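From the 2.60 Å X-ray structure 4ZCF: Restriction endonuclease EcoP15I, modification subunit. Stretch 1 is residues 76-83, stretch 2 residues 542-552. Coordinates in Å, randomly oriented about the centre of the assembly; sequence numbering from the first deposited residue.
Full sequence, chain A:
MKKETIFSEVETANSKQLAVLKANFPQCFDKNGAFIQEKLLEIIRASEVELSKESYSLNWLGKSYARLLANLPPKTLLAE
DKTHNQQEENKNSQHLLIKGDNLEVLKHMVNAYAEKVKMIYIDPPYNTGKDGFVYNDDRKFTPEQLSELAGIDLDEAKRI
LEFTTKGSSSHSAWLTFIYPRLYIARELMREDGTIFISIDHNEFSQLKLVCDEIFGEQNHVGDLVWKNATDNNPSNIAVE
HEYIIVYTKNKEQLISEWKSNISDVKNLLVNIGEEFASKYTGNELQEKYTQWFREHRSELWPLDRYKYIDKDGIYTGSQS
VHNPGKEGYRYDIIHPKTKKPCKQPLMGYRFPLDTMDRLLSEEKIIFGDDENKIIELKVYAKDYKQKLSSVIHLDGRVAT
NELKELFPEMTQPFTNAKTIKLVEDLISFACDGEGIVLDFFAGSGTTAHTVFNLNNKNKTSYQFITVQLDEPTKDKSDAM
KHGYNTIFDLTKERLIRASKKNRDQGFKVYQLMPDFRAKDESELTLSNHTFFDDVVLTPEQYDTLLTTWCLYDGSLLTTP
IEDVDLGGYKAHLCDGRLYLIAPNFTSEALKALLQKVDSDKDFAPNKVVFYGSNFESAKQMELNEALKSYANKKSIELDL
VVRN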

# COMPACT_ATOMS: atom_id res chain seq x y z
N THR A 76 10.62 -4.45 27.59
CA THR A 76 10.95 -3.20 28.27
C THR A 76 9.73 -2.46 28.79
O THR A 76 8.58 -2.87 28.59
CB THR A 76 11.70 -2.27 27.26
OG1 THR A 76 10.93 -2.11 26.07
CG2 THR A 76 13.10 -2.74 26.92
N LEU A 77 9.99 -1.34 29.47
CA LEU A 77 9.00 -0.39 29.95
C LEU A 77 9.39 1.00 29.36
O LEU A 77 10.48 1.17 28.82
CB LEU A 77 8.97 -0.32 31.50
CG LEU A 77 8.84 -1.60 32.33
CD1 LEU A 77 8.73 -1.26 33.81
CD2 LEU A 77 7.61 -2.43 31.93
N LEU A 78 8.51 1.98 29.53
CA LEU A 78 8.72 3.34 29.08
C LEU A 78 8.63 4.31 30.26
O LEU A 78 7.83 4.12 31.18
CB LEU A 78 7.71 3.73 27.98
CG LEU A 78 8.08 4.97 27.15
CD1 LEU A 78 9.05 4.62 26.06
CD2 LEU A 78 6.86 5.65 26.60
N ALA A 79 9.46 5.35 30.23
CA ALA A 79 9.48 6.40 31.23
C ALA A 79 9.85 7.69 30.55
O ALA A 79 10.45 7.67 29.48
CB ALA A 79 10.47 6.08 32.33
N GLU A 80 9.48 8.81 31.19
CA GLU A 80 9.72 10.19 30.78
C GLU A 80 11.08 10.66 31.18
O GLU A 80 11.65 10.15 32.15
CB GLU A 80 8.79 11.11 31.58
CG GLU A 80 7.32 11.04 31.26
CD GLU A 80 6.58 12.19 31.91
OE1 GLU A 80 6.53 13.28 31.30
OE2 GLU A 80 6.09 12.00 33.04
N ASP A 81 11.56 11.72 30.52
CA ASP A 81 12.74 12.46 30.96
C ASP A 81 12.05 13.57 31.74
O ASP A 81 11.60 14.55 31.13
CB ASP A 81 13.56 13.05 29.79
CG ASP A 81 14.85 13.72 30.24
OD1 ASP A 81 14.83 14.45 31.26
OD2 ASP A 81 15.88 13.53 29.57
N LYS A 82 11.87 13.35 33.06
CA LYS A 82 11.16 14.28 33.98
C LYS A 82 11.71 15.70 33.95
O LYS A 82 10.92 16.63 33.91
CB LYS A 82 11.09 13.73 35.42
CG LYS A 82 10.46 12.34 35.58
CD LYS A 82 8.93 12.35 35.55
CE LYS A 82 8.35 10.95 35.50
NZ LYS A 82 6.87 10.95 35.64
N THR A 83 13.06 15.87 33.94
CA THR A 83 13.73 17.18 33.89
C THR A 83 13.27 17.93 32.61
O THR A 83 12.62 18.98 32.73
CB THR A 83 15.28 17.04 34.00
OG1 THR A 83 15.62 16.12 35.05
CG2 THR A 83 15.98 18.37 34.26
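Stretch 2 542-552: YDTLLTTWCLY

Residues 542-552 form a continuous α-helix, already under way before Tyr542, that lies across the extended segment Leu77-Glu80 of stretch 1. The axes of helix and strand approach to 6.6 Å, and their N-to-C directions differ by 106°, so the helix crosses the strand nearly at right angles. The contact is carried mainly by Asp543, Thr544, Thr547, Thr548 and Leu551, on successive turns of the helix, and the two stretches together bury 500 Å². The backbones come close at two points: the CA atoms of Ala79 and Thr544 are 4.8 Å apart, those of Leu78 and Thr548 5.3 Å.

Tyr542 stays clear of stretch 1. Asp543, one residue on, points toward it and meets the end of Lys82, with Asp543 CB 3.9 Å from Lys82 NZ. The carboxylate remains beyond salt-bridge distance, Asp543 OD2 lying 4.2 Å from Lys82 NZ; the lysine instead forms its salt bridge within its own stretch, from Lys82 NZ to Glu80 OE2 at 2.9 Å. A water joins the two stretches here, accepting a hydrogen bond from Lys82 NZ (3.1 Å) and donating one to Asp543 O (2.7 Å).

Thr544 fits closely against the strand. Its CG2 packs 3.8 Å from Leu77 CB, while its OG1 is 3.7 Å from Ala79 CB; the small alanine side chain accompanies the close backbone approach. Leu545 has its CA-to-CB bond directed away, yet its m, t side chain brings CD2 to 4.3 Å from Leu77 CD1. Leu546 makes no contact.

A turn beyond Asp543, Thr547 points at the strand and is among the most extensively covered residues of the helix. Its CG2 lies 3.4 Å from Leu78 O and 3.8 Å from Ala79 CA, placing the methyl group against the strand backbone. Thr548 follows with a direct polar contact: Thr548 OG1 is 3.0 Å from Leu78 O and 2.7 Å from Thr544 O, two carbonyl oxygens that compete for its single proton, and the geometry does not settle the choice. These carbonyls approach each other to 3.2 Å, Leu78 O to Thr544 O, as two acceptors with no hydrogen bond between them. The same hydroxyl oxygen, Thr548 OG1, also lies 3.5 Å from Leu77 CB.

Trp549 and Cys550 are out of reach of stretch 1. Leu551, one turn after Thr547, again points toward it and closes the contact with an apolar pair, Leu551 CD2 to Leu78 CD2 at 3.9 Å. Tyr552 lies beyond the contact, Tyr552 N hydrogen-bonded to Thr548 O at 2.9 Å.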

# COMPACT_ATOMS: atom_id res chain seq x y z
N TYR A 542 8.14 3.53 40.40
CA TYR A 542 6.73 3.90 40.56
C TYR A 542 6.25 4.76 39.36
O TYR A 542 5.13 4.56 38.86
CB TYR A 542 6.60 4.72 41.86
CG TYR A 542 5.23 5.29 42.16
CD1 TYR A 542 4.73 6.38 41.45
CD2 TYR A 542 4.48 4.82 43.24
CE1 TYR A 542 3.47 6.91 41.71
CE2 TYR A 542 3.23 5.37 43.53
CZ TYR A 542 2.73 6.41 42.77
OH TYR A 542 1.49 6.95 43.05
N ASP A 543 7.08 5.74 38.94
CA ASP A 543 6.81 6.64 37.82
C ASP A 543 6.89 5.92 36.48
O ASP A 543 6.07 6.18 35.61
CB ASP A 543 7.72 7.86 37.87
CG ASP A 543 7.35 8.89 38.93
OD1 ASP A 543 6.14 8.97 39.29
OD2 ASP A 543 8.26 9.65 39.36
N THR A 544 7.86 4.98 36.33
CA THR A 544 8.01 4.11 35.15
C THR A 544 6.73 3.26 34.93
O THR A 544 6.27 3.17 33.80
CB THR A 544 9.30 3.29 35.23
OG1 THR A 544 10.40 4.17 35.46
CG2 THR A 544 9.56 2.48 33.94
N LEU A 545 6.15 2.71 36.01
CA LEU A 545 4.92 1.90 35.97
C LEU A 545 3.72 2.68 35.51
O LEU A 545 3.01 2.22 34.63
CB LEU A 545 4.61 1.29 37.34
CG LEU A 545 5.47 0.15 37.85
CD1 LEU A 545 4.83 -0.42 39.10
CD2 LEU A 545 5.62 -0.95 36.81
N LEU A 546 3.47 3.85 36.12
CA LEU A 546 2.34 4.74 35.81
C LEU A 546 2.33 5.11 34.32
O LEU A 546 1.28 5.01 33.69
CB LEU A 546 2.45 5.99 36.69
CG LEU A 546 1.38 7.06 36.57
CD1 LEU A 546 -0.03 6.53 36.91
CD2 LEU A 546 1.73 8.25 37.44
N THR A 547 3.50 5.51 33.79
CA THR A 547 3.77 5.91 32.40
C THR A 547 3.51 4.73 31.44
O THR A 547 2.81 4.91 30.45
CB THR A 547 5.23 6.47 32.31
OG1 THR A 547 5.31 7.66 33.11
CG2 THR A 547 5.67 6.78 30.86
N THR A 548 4.07 3.56 31.74
CA THR A 548 3.89 2.33 30.96
C THR A 548 2.40 1.90 31.00
O THR A 548 1.83 1.64 29.95
CB THR A 548 4.82 1.22 31.49
OG1 THR A 548 6.17 1.70 31.52
CG2 THR A 548 4.73 -0.06 30.69
N TRP A 549 1.80 1.84 32.19
CA TRP A 549 0.41 1.44 32.38
C TRP A 549 -0.54 2.33 31.62
O TRP A 549 -1.46 1.80 31.01
CB TRP A 549 0.04 1.42 33.87
CG TRP A 549 0.59 0.26 34.65
CD1 TRP A 549 1.57 -0.62 34.26
CD2 TRP A 549 0.22 -0.11 35.98
NE1 TRP A 549 1.83 -1.51 35.27
CE2 TRP A 549 1.04 -1.20 36.35
CE3 TRP A 549 -0.74 0.37 36.89
CZ2 TRP A 549 0.91 -1.83 37.60
CZ3 TRP A 549 -0.85 -0.24 38.13
CH2 TRP A 549 -0.04 -1.34 38.47
N CYS A 550 -0.34 3.66 31.64
CA CYS A 550 -1.20 4.61 30.92
C CYS A 550 -1.15 4.38 29.39
O CYS A 550 -2.17 4.53 28.73
CB CYS A 550 -0.83 6.04 31.27
SG CYS A 550 -1.53 6.63 32.84
N LEU A 551 0.03 4.02 28.85
CA LEU A 551 0.26 3.78 27.41
C LEU A 551 -0.36 2.45 27.02
O LEU A 551 -1.20 2.40 26.11
CB LEU A 551 1.77 3.84 27.08
CG LEU A 551 2.20 3.76 25.59
CD1 LEU A 551 1.56 4.85 24.73
CD2 LEU A 551 3.72 3.70 25.45
N TYR A 552 0.01 1.39 27.77
CA TYR A 552 -0.52 0.03 27.63
C TYR A 552 -2.06 0.05 27.63
O TYR A 552 -2.68 -0.63 26.83
CB TYR A 552 0.03 -0.89 28.75
CG TYR A 552 -0.59 -2.27 28.73
CD1 TYR A 552 -0.08 -3.26 27.89
CD2 TYR A 552 -1.73 -2.56 29.46
CE1 TYR A 552 -0.69 -4.52 27.80
CE2 TYR A 552 -2.36 -3.80 29.37
CZ TYR A 552 -1.82 -4.78 28.56
OH TYR A 552 -2.40 -6.02 28.49
O HOH W 1 4.89 8.62 35.83